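Local coordinates for protein RickCE (Rickettsia bellii, PDB 5HAM) that is a bacterial CE-clan effector protease that probably acts as a deubiquitinase, cleaving ubiquitin from modified proteins, at residues 63-66 against 67-71; 78-81 against 82-86; 172-175 against 176-180; 218-221 against 222-226; 243-246 against 247-250. All coordinates share one frame; numbering follows the deposited sequence.

Interaction 1: 63-66 against 67-71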
loop_
_atom_site.group_PDB
_atom_site.type_symbol
_atom_site.label_atom_id
_atom_site.label_comp_id
_atom_site.label_asym_id
_atom_site.label_seq_id
_atom_site.Cartn_x
_atom_site.Cartn_y
_atom_site.Cartn_z
ATOM N N GLN A 63 6.639 -30.706 3.649
ATOM C CA GLN A 63 7.919 -31.256 4.059
ATOM C C GLN A 63 8.834 -31.482 2.851
ATOM O O GLN A 63 10.067 -31.427 2.968
ATOM C CB GLN A 63 7.701 -32.560 4.832
ATOM C CG GLN A 63 7.205 -32.334 6.250
ATOM C CD GLN A 63 6.797 -33.621 6.973
ATOM O OE1 GLN A 63 6.690 -34.696 6.371
ATOM N NE2 GLN A 63 6.568 -33.507 8.276
ATOM N N GLU A 64 8.222 -31.721 1.697
ATOM C CA GLU A 64 8.967 -31.938 0.469
ATOM C C GLU A 64 9.450 -30.597 -0.070
ATOM O O GLU A 64 10.579 -30.472 -0.527
ATOM C CB GLU A 64 8.107 -32.662 -0.572
ATOM C CG GLU A 64 8.485 -34.110 -0.773
ATOM C CD GLU A 64 9.892 -34.270 -1.341
ATOM O OE1 GLU A 64 10.359 -33.377 -2.091
ATOM O OE2 GLU A 64 10.532 -35.296 -1.026
ATOM N N THR A 65 8.577 -29.603 -0.008
ATOM C CA THR A 65 8.918 -28.252 -0.388
ATOM C C THR A 65 10.139 -27.766 0.363
ATOM O O THR A 65 11.083 -27.251 -0.238
ATOM C CB THR A 65 7.790 -27.314 -0.039
ATOM O OG1 THR A 65 6.636 -27.682 -0.792
ATOM C CG2 THR A 65 8.181 -25.894 -0.359
ATOM N N ILE A 66 10.106 -27.938 1.682
ATOM C CA ILE A 66 11.213 -27.565 2.542
ATOM C C ILE A 66 12.484 -28.161 1.989
ATOM O O ILE A 66 13.495 -27.480 1.875
ATOM C CB ILE A 66 11.000 -28.068 3.975
ATOM C CG1 ILE A 66 9.928 -27.233 4.674
ATOM C CG2 ILE A 66 12.291 -28.024 4.769
ATOM C CD1 ILE A 66 9.642 -27.714 6.080
ATOM N N LYS A 67 12.411 -29.433 1.616
ATOM C CA LYS A 67 13.556 -30.130 1.052
ATOM C C LYS A 67 14.046 -29.526 -0.273
ATOM O O LYS A 67 15.243 -29.533 -0.551
ATOM C CB LYS A 67 13.254 -31.620 0.915
ATOM C CG LYS A 67 13.407 -32.378 2.218
ATOM C CD LYS A 67 13.137 -33.868 2.060
ATOM C CE LYS A 67 11.701 -34.103 1.624
ATOM N NZ LYS A 67 11.218 -35.482 1.899
ATOM N N ILE A 68 13.135 -28.978 -1.072
ATOM C CA ILE A 68 13.518 -28.381 -2.348
ATOM C C ILE A 68 13.833 -26.893 -2.196
ATOM O O ILE A 68 14.817 -26.404 -2.753
ATOM C CB ILE A 68 12.409 -28.550 -3.408
ATOM C CG1 ILE A 68 12.144 -30.029 -3.679
ATOM C CG2 ILE A 68 12.776 -27.813 -4.700
ATOM C CD1 ILE A 68 13.303 -30.746 -4.301
ATOM N N ALA A 69 12.991 -26.178 -1.449
ATOM C CA ALA A 69 13.179 -24.746 -1.217
ATOM C C ALA A 69 14.570 -24.465 -0.678
ATOM O O ALA A 69 15.159 -23.418 -0.940
ATOM C CB ALA A 69 12.127 -24.208 -0.262
ATOM N N ASN A 70 15.095 -25.420 0.070
ATOM C CA ASN A 70 16.487 -25.385 0.475
ATOM C C ASN A 70 17.460 -25.205 -0.697
ATOM O O ASN A 70 18.549 -24.671 -0.518
ATOM C CB ASN A 70 16.831 -26.675 1.210
ATOM C CG ASN A 70 17.544 -26.425 2.514
ATOM O OD1 ASN A 70 18.733 -26.108 2.535
ATOM N ND2 ASN A 70 16.822 -26.582 3.620
ATOM N N LEU A 71 17.071 -25.655 -1.888
ATOM C CA LEU A 71 17.988 -25.706 -3.032
ATOM C C LEU A 71 17.922 -24.486 -3.951
ATOM O O LEU A 71 18.764 -24.344 -4.827
ATOM C CB LEU A 71 17.729 -26.958 -3.857
#

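Interaction 2: 78-81 against 82-86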
loop_
_atom_site.group_PDB
_atom_site.type_symbol
_atom_site.label_atom_id
_atom_site.label_comp_id
_atom_site.label_asym_id
_atom_site.label_seq_id
_atom_site.Cartn_x
_atom_site.Cartn_y
_atom_site.Cartn_z
ATOM N N ARG A 78 15.349 -17.908 -1.589
ATOM C CA ARG A 78 15.404 -19.174 -0.879
ATOM C C ARG A 78 14.906 -19.006 0.551
ATOM O O ARG A 78 14.066 -19.771 1.021
ATOM C CB ARG A 78 16.841 -19.689 -0.879
ATOM C CG ARG A 78 17.069 -20.962 -0.092
ATOM C CD ARG A 78 18.462 -21.000 0.514
ATOM N NE ARG A 78 18.730 -22.275 1.177
ATOM C CZ ARG A 78 18.948 -22.423 2.484
ATOM N NH1 ARG A 78 18.948 -21.370 3.294
ATOM N NH2 ARG A 78 19.173 -23.635 2.981
ATOM N N ALA A 79 15.424 -17.988 1.228
ATOM C CA ALA A 79 15.100 -17.721 2.625
ATOM C C ALA A 79 13.621 -17.420 2.806
ATOM O O ALA A 79 13.005 -17.839 3.798
ATOM C CB ALA A 79 15.938 -16.561 3.145
ATOM N N LEU A 80 13.054 -16.701 1.842
ATOM C CA LEU A 80 11.641 -16.359 1.894
ATOM C C LEU A 80 10.778 -17.608 1.703
ATOM O O LEU A 80 9.888 -17.885 2.497
ATOM C CB LEU A 80 11.318 -15.314 0.829
ATOM C CG LEU A 80 9.861 -14.897 0.635
ATOM C CD1 LEU A 80 9.384 -14.095 1.824
ATOM C CD2 LEU A 80 9.726 -14.079 -0.624
ATOM N N MET A 81 11.054 -18.383 0.661
ATOM C CA MET A 81 10.225 -19.549 0.385
ATOM C C MET A 81 10.380 -20.612 1.484
ATOM O O MET A 81 9.408 -21.251 1.898
ATOM C CB MET A 81 10.529 -20.098 -1.009
ATOM C CG MET A 81 10.285 -19.068 -2.146
ATOM S SD MET A 81 8.633 -18.300 -2.132
ATOM C CE MET A 81 7.646 -19.772 -2.422
ATOM N N LEU A 82 11.604 -20.773 1.969
ATOM C CA LEU A 82 11.901 -21.753 2.995
ATOM C C LEU A 82 11.264 -21.345 4.320
ATOM O O LEU A 82 10.640 -22.158 5.001
ATOM C CB LEU A 82 13.411 -21.887 3.143
ATOM C CG LEU A 82 13.979 -22.784 4.240
ATOM C CD1 LEU A 82 13.463 -24.221 4.141
ATOM C CD2 LEU A 82 15.508 -22.739 4.206
ATOM N N GLY A 83 11.400 -20.076 4.680
ATOM C CA GLY A 83 10.810 -19.600 5.917
ATOM C C GLY A 83 9.307 -19.818 5.914
ATOM O O GLY A 83 8.731 -20.282 6.887
ATOM N N ASP A 84 8.664 -19.513 4.796
ATOM C CA ASP A 84 7.235 -19.756 4.680
ATOM C C ASP A 84 6.834 -21.249 4.713
ATOM O O ASP A 84 5.782 -21.601 5.261
ATOM C CB ASP A 84 6.660 -19.045 3.454
ATOM C CG ASP A 84 6.513 -17.530 3.673
ATOM O OD1 ASP A 84 7.253 -16.973 4.521
ATOM O OD2 ASP A 84 5.667 -16.888 2.997
ATOM N N ALA A 85 7.657 -22.124 4.144
ATOM C CA ALA A 85 7.347 -23.553 4.205
ATOM C C ALA A 85 7.427 -24.042 5.641
ATOM O O ALA A 85 6.549 -24.760 6.113
ATOM C CB ALA A 85 8.278 -24.359 3.315
ATOM N N LYS A 86 8.479 -23.628 6.336
ATOM C CA LYS A 86 8.649 -23.989 7.730
ATOM C C LYS A 86 7.497 -23.481 8.579
ATOM O O LYS A 86 7.007 -24.191 9.461
ATOM C CB LYS A 86 9.996 -23.483 8.247
ATOM C CG LYS A 86 11.121 -24.463 7.912
ATOM C CD LYS A 86 12.505 -23.884 7.976
ATOM C CE LYS A 86 13.527 -25.021 7.939
ATOM N NZ LYS A 86 14.936 -24.559 8.056
#

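Interaction 3: 172-175 against 176-180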
loop_
_atom_site.group_PDB
_atom_site.type_symbol
_atom_site.label_atom_id
_atom_site.label_comp_id
_atom_site.label_asym_id
_atom_site.label_seq_id
_atom_site.Cartn_x
_atom_site.Cartn_y
_atom_site.Cartn_z
ATOM N N SER A 172 0.041 1.289 -13.864
ATOM C CA SER A 172 -1.215 2.026 -13.906
ATOM C C SER A 172 -1.923 1.788 -12.579
ATOM O O SER A 172 -1.502 0.950 -11.794
ATOM C CB SER A 172 -2.107 1.531 -15.044
ATOM O OG SER A 172 -2.808 0.359 -14.647
ATOM N N ILE A 173 -3.018 2.513 -12.358
ATOM C CA ILE A 173 -3.862 2.349 -11.181
ATOM C C ILE A 173 -4.533 0.967 -11.137
ATOM O O ILE A 173 -5.122 0.609 -10.124
ATOM C CB ILE A 173 -4.942 3.470 -11.118
ATOM C CG1 ILE A 173 -5.553 3.587 -9.731
ATOM C CG2 ILE A 173 -6.048 3.271 -12.157
ATOM C CD1 ILE A 173 -6.705 4.541 -9.716
ATOM N N ASN A 174 -4.427 0.200 -12.231
ATOM C CA ASN A 174 -5.018 -1.144 -12.325
ATOM C C ASN A 174 -4.113 -2.242 -11.824
ATOM O O ASN A 174 -4.470 -3.409 -11.857
ATOM C CB ASN A 174 -5.399 -1.468 -13.762
ATOM C CG ASN A 174 -6.541 -0.613 -14.251
ATOM O OD1 ASN A 174 -7.549 -0.455 -13.563
ATOM N ND2 ASN A 174 -6.378 -0.028 -15.422
ATOM N N TYR A 175 -2.925 -1.849 -11.401
ATOM C CA TYR A 175 -1.956 -2.751 -10.817
ATOM C C TYR A 175 -2.577 -3.850 -9.933
ATOM O O TYR A 175 -3.403 -3.581 -9.056
ATOM C CB TYR A 175 -0.964 -1.928 -9.996
ATOM C CG TYR A 175 0.123 -2.769 -9.431
ATOM C CD1 TYR A 175 1.178 -3.185 -10.231
ATOM C CD2 TYR A 175 0.089 -3.178 -8.110
ATOM C CE1 TYR A 175 2.179 -3.961 -9.729
ATOM C CE2 TYR A 175 1.076 -3.968 -7.597
ATOM C CZ TYR A 175 2.126 -4.360 -8.412
ATOM O OH TYR A 175 3.123 -5.151 -7.908
ATOM N N ASP A 176 -2.169 -5.087 -10.186
ATOM C CA ASP A 176 -2.539 -6.231 -9.353
ATOM C C ASP A 176 -4.056 -6.501 -9.304
ATOM O O ASP A 176 -4.673 -6.503 -8.231
ATOM C CB ASP A 176 -1.921 -6.100 -7.946
ATOM C CG ASP A 176 -1.959 -7.408 -7.168
ATOM O OD1 ASP A 176 -1.922 -8.470 -7.829
ATOM O OD2 ASP A 176 -2.047 -7.372 -5.907
ATOM N N GLY A 177 -4.645 -6.713 -10.479
ATOM C CA GLY A 177 -6.039 -7.098 -10.608
ATOM C C GLY A 177 -7.106 -6.044 -10.348
ATOM O O GLY A 177 -8.245 -6.375 -10.007
ATOM N N GLN A 178 -6.742 -4.776 -10.499
ATOM C CA GLN A 178 -7.706 -3.686 -10.390
ATOM C C GLN A 178 -8.252 -3.562 -8.980
ATOM O O GLN A 178 -9.358 -3.068 -8.764
ATOM C CB GLN A 178 -8.838 -3.847 -11.424
ATOM C CG GLN A 178 -8.335 -3.704 -12.854
ATOM C CD GLN A 178 -9.345 -4.143 -13.894
ATOM O OE1 GLN A 178 -10.540 -3.895 -13.760
ATOM N NE2 GLN A 178 -8.867 -4.807 -14.936
ATOM N N LYS A 179 -7.457 -3.996 -8.013
ATOM C CA LYS A 179 -7.876 -3.931 -6.630
ATOM C C LYS A 179 -8.317 -2.526 -6.187
ATOM O O LYS A 179 -9.358 -2.373 -5.557
ATOM C CB LYS A 179 -6.828 -4.566 -5.693
ATOM C CG LYS A 179 -5.478 -3.886 -5.544
ATOM C CD LYS A 179 -4.484 -4.863 -4.868
ATOM C CE LYS A 179 -3.126 -4.253 -4.630
ATOM N NZ LYS A 179 -2.006 -5.217 -4.478
ATOM N N LEU A 180 -7.564 -1.498 -6.556
ATOM C CA LEU A 180 -7.921 -0.127 -6.161
ATOM C C LEU A 180 -9.198 0.419 -6.869
ATOM O O LEU A 180 -10.113 0.950 -6.213
ATOM C CB LEU A 180 -6.705 0.822 -6.298
ATOM C CG LEU A 180 -6.935 2.324 -6.108
ATOM C CD1 LEU A 180 -7.585 2.612 -4.752
ATOM C CD2 LEU A 180 -5.626 3.084 -6.248
HETATM O O HOH W 1 -5.327 -1.608 -8.831
#

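Interaction 4: 218-221 against 222-226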
loop_
_atom_site.group_PDB
_atom_site.type_symbol
_atom_site.label_atom_id
_atom_site.label_comp_id
_atom_site.label_asym_id
_atom_site.label_seq_id
_atom_site.Cartn_x
_atom_site.Cartn_y
_atom_site.Cartn_z
ATOM N N ASN A 218 4.508 13.609 -5.103
ATOM C CA ASN A 218 3.324 13.595 -5.971
ATOM C C ASN A 218 2.079 14.045 -5.220
ATOM O O ASN A 218 1.331 14.890 -5.710
ATOM C CB ASN A 218 3.087 12.213 -6.604
ATOM C CG ASN A 218 4.230 11.787 -7.503
ATOM O OD1 ASN A 218 4.943 12.629 -8.047
ATOM N ND2 ASN A 218 4.412 10.479 -7.669
ATOM N N GLY A 219 1.868 13.496 -4.025
ATOM C CA GLY A 219 0.692 13.827 -3.233
ATOM C C GLY A 219 0.603 15.311 -2.951
ATOM O O GLY A 219 -0.424 15.942 -3.182
ATOM N N ILE A 220 1.702 15.873 -2.473
ATOM C CA ILE A 220 1.801 17.308 -2.251
ATOM C C ILE A 220 1.511 18.125 -3.508
ATOM O O ILE A 220 0.722 19.077 -3.482
ATOM C CB ILE A 220 3.198 17.653 -1.757
ATOM C CG1 ILE A 220 3.402 17.048 -0.376
ATOM C CG2 ILE A 220 3.391 19.148 -1.711
ATOM C CD1 ILE A 220 4.792 17.184 0.115
ATOM N N LYS A 221 2.133 17.741 -4.617
ATOM C CA LYS A 221 1.942 18.487 -5.855
ATOM C C LYS A 221 0.526 18.385 -6.408
ATOM O O LYS A 221 -0.087 19.395 -6.739
ATOM C CB LYS A 221 2.991 18.109 -6.903
ATOM C CG LYS A 221 4.188 19.043 -6.828
ATOM C CD LYS A 221 5.468 18.347 -7.157
ATOM C CE LYS A 221 6.623 19.321 -7.070
ATOM N NZ LYS A 221 7.867 18.655 -7.516
ATOM N N ILE A 222 0.006 17.165 -6.481
ATOM C CA ILE A 222 -1.346 16.941 -6.935
ATOM C C ILE A 222 -2.343 17.661 -6.038
ATOM O O ILE A 222 -3.262 18.307 -6.531
ATOM C CB ILE A 222 -1.673 15.452 -6.958
ATOM C CG1 ILE A 222 -0.759 14.729 -7.949
ATOM C CG2 ILE A 222 -3.122 15.245 -7.338
ATOM C CD1 ILE A 222 -0.850 13.197 -7.863
ATOM N N ALA A 223 -2.154 17.571 -4.722
ATOM C CA ALA A 223 -3.027 18.293 -3.786
ATOM C C ALA A 223 -3.110 19.788 -4.141
ATOM O O ALA A 223 -4.187 20.382 -4.113
ATOM C CB ALA A 223 -2.537 18.118 -2.360
ATOM N N LYS A 224 -1.967 20.372 -4.508
ATOM C CA LYS A 224 -1.879 21.802 -4.804
ATOM C C LYS A 224 -2.194 22.145 -6.275
ATOM O O LYS A 224 -2.075 23.298 -6.692
ATOM C CB LYS A 224 -0.503 22.354 -4.380
ATOM C CG LYS A 224 -0.209 22.119 -2.894
ATOM C CD LYS A 224 1.140 22.632 -2.445
ATOM C CE LYS A 224 1.320 22.352 -0.958
ATOM N NZ LYS A 224 2.641 22.772 -0.388
ATOM N N GLY A 225 -2.604 21.151 -7.057
ATOM C CA GLY A 225 -2.967 21.392 -8.444
ATOM C C GLY A 225 -1.779 21.627 -9.358
ATOM O O GLY A 225 -1.937 22.201 -10.433
ATOM N N GLN A 226 -0.590 21.201 -8.925
ATOM C CA GLN A 226 0.651 21.406 -9.685
ATOM C C GLN A 226 1.066 20.130 -10.389
ATOM O O GLN A 226 0.823 19.028 -9.883
ATOM C CB GLN A 226 1.802 21.823 -8.768
ATOM C CG GLN A 226 1.529 23.023 -7.886
ATOM C CD GLN A 226 1.095 24.239 -8.670
ATOM O OE1 GLN A 226 1.881 24.829 -9.427
ATOM N NE2 GLN A 226 -0.168 24.625 -8.500
#

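Interaction 5: 243-246 against 247-250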
loop_
_atom_site.group_PDB
_atom_site.type_symbol
_atom_site.label_atom_id
_atom_site.label_comp_id
_atom_site.label_asym_id
_atom_site.label_seq_id
_atom_site.Cartn_x
_atom_site.Cartn_y
_atom_site.Cartn_z
ATOM N N ARG A 243 14.957 12.866 -1.317
ATOM C CA ARG A 243 15.170 12.134 -0.069
ATOM C C ARG A 243 15.974 12.967 0.945
ATOM O O ARG A 243 15.652 13.002 2.140
ATOM C CB ARG A 243 15.854 10.787 -0.350
ATOM C CG ARG A 243 15.923 9.872 0.846
ATOM C CD ARG A 243 16.772 8.655 0.575
ATOM N NE ARG A 243 16.112 7.665 -0.275
ATOM C CZ ARG A 243 15.428 6.623 0.196
ATOM N NH1 ARG A 243 14.871 5.759 -0.638
ATOM N NH2 ARG A 243 15.301 6.450 1.508
ATOM N N GLU A 244 17.015 13.639 0.457
ATOM C CA GLU A 244 17.818 14.514 1.296
ATOM C C GLU A 244 16.919 15.597 1.837
ATOM O O GLU A 244 16.861 15.825 3.037
ATOM C CB GLU A 244 18.978 15.124 0.506
ATOM C CG GLU A 244 20.096 14.131 0.206
ATOM C CD GLU A 244 21.152 14.667 -0.756
ATOM O OE1 GLU A 244 21.218 15.898 -0.981
ATOM O OE2 GLU A 244 21.922 13.845 -1.293
ATOM N N HIS A 245 16.192 16.236 0.929
ATOM C CA HIS A 245 15.250 17.278 1.281
ATOM C C HIS A 245 14.253 16.791 2.328
ATOM O O HIS A 245 14.009 17.478 3.318
ATOM C CB HIS A 245 14.537 17.753 0.017
ATOM C CG HIS A 245 13.550 18.872 0.257
ATOM N ND1 HIS A 245 13.934 20.084 0.767
ATOM C CD2 HIS A 245 12.223 18.921 0.042
ATOM C CE1 HIS A 245 12.853 20.857 0.867
ATOM N NE2 HIS A 245 11.814 20.190 0.436
ATOM N N HIS A 246 13.685 15.605 2.109
ATOM C CA HIS A 246 12.747 15.004 3.060
ATOM C C HIS A 246 13.382 14.783 4.429
ATOM O O HIS A 246 12.730 14.956 5.454
ATOM C CB HIS A 246 12.249 13.650 2.556
ATOM C CG HIS A 246 11.332 13.746 1.379
ATOM N ND1 HIS A 246 10.935 12.635 0.675
ATOM C CD2 HIS A 246 10.737 14.804 0.791
ATOM C CE1 HIS A 246 10.121 13.008 -0.307
ATOM N NE2 HIS A 246 9.988 14.327 -0.248
ATOM N N ALA A 247 14.645 14.374 4.445
ATOM C CA ALA A 247 15.337 14.189 5.717
ATOM C C ALA A 247 15.478 15.512 6.497
ATOM O O ALA A 247 15.299 15.525 7.715
ATOM C CB ALA A 247 16.686 13.485 5.527
ATOM N N GLN A 248 15.756 16.615 5.789
ATOM C CA GLN A 248 15.805 17.956 6.390
ATOM C C GLN A 248 14.466 18.360 7.003
ATOM O O GLN A 248 14.416 18.862 8.121
ATOM C CB GLN A 248 16.159 19.033 5.363
ATOM C CG GLN A 248 17.356 18.794 4.460
ATOM C CD GLN A 248 17.723 20.059 3.667
ATOM O OE1 GLN A 248 18.094 21.076 4.259
ATOM N NE2 GLN A 248 17.600 20.003 2.332
ATOM N N ILE A 249 13.385 18.183 6.247
ATOM C CA ILE A 249 12.049 18.481 6.749
ATOM C C ILE A 249 11.776 17.656 8.001
ATOM O O ILE A 249 11.294 18.166 9.016
ATOM C CB ILE A 249 10.993 18.160 5.693
ATOM C CG1 ILE A 249 11.206 19.039 4.455
ATOM C CG2 ILE A 249 9.587 18.333 6.260
ATOM C CD1 ILE A 249 10.391 18.614 3.248
ATOM N N LEU A 250 12.115 16.375 7.922
ATOM C CA LEU A 250 12.013 15.483 9.063
ATOM C C LEU A 250 12.916 15.942 10.198
ATOM O O LEU A 250 12.478 15.999 11.340
ATOM C CB LEU A 250 12.388 14.061 8.660
ATOM C CG LEU A 250 11.364 13.334 7.796
ATOM C CD1 LEU A 250 11.944 12.013 7.290
ATOM C CD2 LEU A 250 10.063 13.124 8.574
#

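Interaction 1: 63-66 against 67-71
The backbone N-H groups of Ile68, Ala69 and Asn70 reach back to the carbonyl oxygens of Glu64, Thr65 and Ile66, the i to i+4 ladder of an alpha helix. The stretch is the C-terminal part of helix 52-69, which pairs with helix 75-93 as an antiparallel helical hairpin far from the centre of the chain. The ladder is uneven: the N-H of Lys67 makes only a weak bond to Gln63 O at 3.4 Å, and the 2.5 Å between Ala69 N and Thr65 O is unusually short, so the strength of that bond is doubtful. Thr65 O also takes a second, weak bond from Ile68 N.

On the exposed side, Glu64 and Lys67 form a salt bridge three residues apart. The Glu64 chain bends at its second torsion (chi2 -64°), and that of Lys67 folds back at its third (chi3 -63°), bringing the two ends together above the helix surface. The aliphatic end of Lys67 also passes over the backbone, with CE 3.4 Å from Gln63 O. Ile68 crosses the Glu64 chain at a slant, its CG1 3.5 Å from Glu64 O.

On the side facing helix 75-93, Ile66 packs on Leu82, Ala85 and Glu89. Thr65 touches Ala85, while its hydroxyl OG1 is hydrogen-bonded to Glu61 O one turn back. Buried Ala69 sets CB 3.2 Å from Thr65 O. The surface salt bridge runs through Glu64 OE2, 3.0 Å from Lys67 NZ, though as a hydrogen bond it is weak; the same oxygen lies 3.1 Å from Lys67 CE.

Interaction 2: 78-81 against 82-86
One face of the Arg78 guanidinium is covered by a methyl of Leu82, one helical turn on: CD2 stands 3.7 Å above the plane, displaced toward the rim of the group, and lies 3.8 Å from NH1. The two side chains run alongside each other in the same direction; both have CG trans to the backbone N (chi1 176° in Arg78, 175° in Leu82), and a bend at chi2 of Arg78 carries the guanidinium over the methyl. NH2 of the same guanidinium is hydrogen-bonded to Asn70 OD1 in the loop before the helix, which helps fix the plane against the methyl.

The carboxylate of Asp84 turns to the exposed side. Its OD1 is 3.4 Å from Leu80 O, two acceptors that do not bond, while the backbone N of Asp84 does bond to that carbonyl at 3.1 Å. Leu82 CB also sits close over the preceding turn, 3.1 Å from Arg78 O. Met81, bent at chi2 and chi3, packs on Ile72.

Regular i to i+4 bonds join Arg78 to Leu82, Ala79 to Gly83 and Met81 to Ala85. The whole is an amphipathic stretch of a little over two turns of helix 75-93, its Leu82 and Ala85 side laid against helix 52-69 in a helical hairpin.

Interaction 3: 172-175 against 176-180
The apolar part is a meeting of Ile173 and Leu180, whose side chains cross at about a right angle with CG1 of Ile173 3.5 Å from CD2 of Leu180. Ile173 has CG1 trans to its backbone N (chi1 -163°), which sends that branch toward the leucine. Both pack toward the sheet on Phe165 of strand 160-166.

Among the polar contacts of the backbone, Gln178 N donates to Asn174 O at 3.0 Å, coming from above the carbonyl plane. Ser172 OG accepts from Asn174 N, a capping bond, and Tyr175 N bonds to Ser172 O to close a type I beta turn. This capped turn forms the entry to helix 175-188 within the catalytic domain. Asp176, Gly177 and Gln178 all have positive phi, so the chain makes a left-handed turn before Lys179 takes up right-handed helical angles. A buttressing water donates to Ile173 O (2.6 Å) and Tyr175 O and accepts from Leu180 N, linking the turn to the helix.

Charge pairing joins Lys179 NZ to Asp176 OD2 at 2.6 Å, the oxygen using its anti lone pair; the same ammonium also bonds to Met142 O and Arg36 O.

Of the flat groups, the Tyr175 ring has Asp176 CA over one face and meets His146 edge-to-face. The side chains of Asn174 and Gln178 lie side by side, pointing the same way, with their amide planes 59° apart and Asn174 OD1 3.4 Å from Gln178 CG.

Interaction 4: 218-221 against 222-226
Ile222 packs tightly against the preceding turn, its CG1 3.1 Å from Asn218 O, and the backbone N of Ile222 bonds almost straight to that oxygen at 2.7 Å. Ala223 sits just as close, its CB 3.1 Å from Gly219 O. This is the buried side: Ile222 touches Val151 and Thr164, Ala223 touches Ala135 and Val137, and Asn218, held by a hydrogen bond to Gln204, touches Val149 and Asn166. Helix 211-223 of the catalytic domain thus lies on the central mixed sheet, against strands 135-141, 147-155 and 160-166.

The looser part is at the helix end, where exposed Lys224 and Gln226 lie. Lys224 stretches along buried Ile220, with CE 3.9 Å from Ile220 CG2, and its NZ goes on to bond to Gln21 O. Lys221 CG comes within 4.1 Å of Gln226 CB, the two chains crossing at about a right angle, while Lys221 NZ pairs with Asp217. Gln226 folds back at chi2 (-55°), so that NE2 reaches Lys224 O at 2.9 Å.

Gly225, at positive phi, turns the chain off the helix: Gln226 N bonds to Lys221 O and Gly225 N to Ile222 O. These two bonds make the C-terminal cap of the helix a Schellman motif.

Interaction 5: 243-246 against 247-250
Arg243 O accepts from Ala247 N at 2.9 Å, the first of four i to i+4 bonds along helix 238-251, an alpha helix packed between helices 11-20, 211-223 and 255-262. The guanidinium of Arg243 leads elsewhere: NH2 bonds to Tyr7 O and Trp261 O, and the group makes a cation-pi contact with the Tyr7 ring.

Glu244 contributes mainly its carbonyl, which receives Gln248 N nearly in line with the C=O bond. Glu244 O also lies 3.4 Å from Ala247 CB and 3.3 Å from Gln248 CG, so it is overlaid by the next turn.

His245 carries the side-chain contact. With CG trans to its backbone N (chi1 -178°), the ring swings over the next turn, where the CG1-CD1 arm of Ile249 lies over one face, offset toward the rim. The methyl CD1 of Ile249 comes nearest the ring at His245 NE2, 3.5 Å away. At the edge, near the ring plane, Gln248 NE2 is 4.0 Å from His245 ND1, and the amide stands nearly upright to the ring, planes 84° apart. The carbonyl of His245 takes Ile249 N in its plane. Ile249 continues onto Leu17 and Ala20 of helix 11-20.

His246 is buried against Val213 and Val216, and its ND1 bonds to Tyr9 OH. Its carbonyl oxygen receives Leu250 N, and Leu250 CG sits 3.2 Å from the same His246 O.

From the N terminus, the five contacts follow one another in series; none nests in or crosses another, and each joins residues three to five apart, so none closes a long loop. Interactions 1 and 2 sit on helices 52-69 and 75-93, which succeed each other and touch; together they build one hairpin. Interaction 3 enters helix 175-188 after strand 160-166, about 27 Å between centres from interaction 2. Interaction 4 ends helix 211-223 over the sheet, opposite interaction 1 across the chain's centre. Interaction 5, on helix 238-251, lies about 18 Å from interaction 4 between centres.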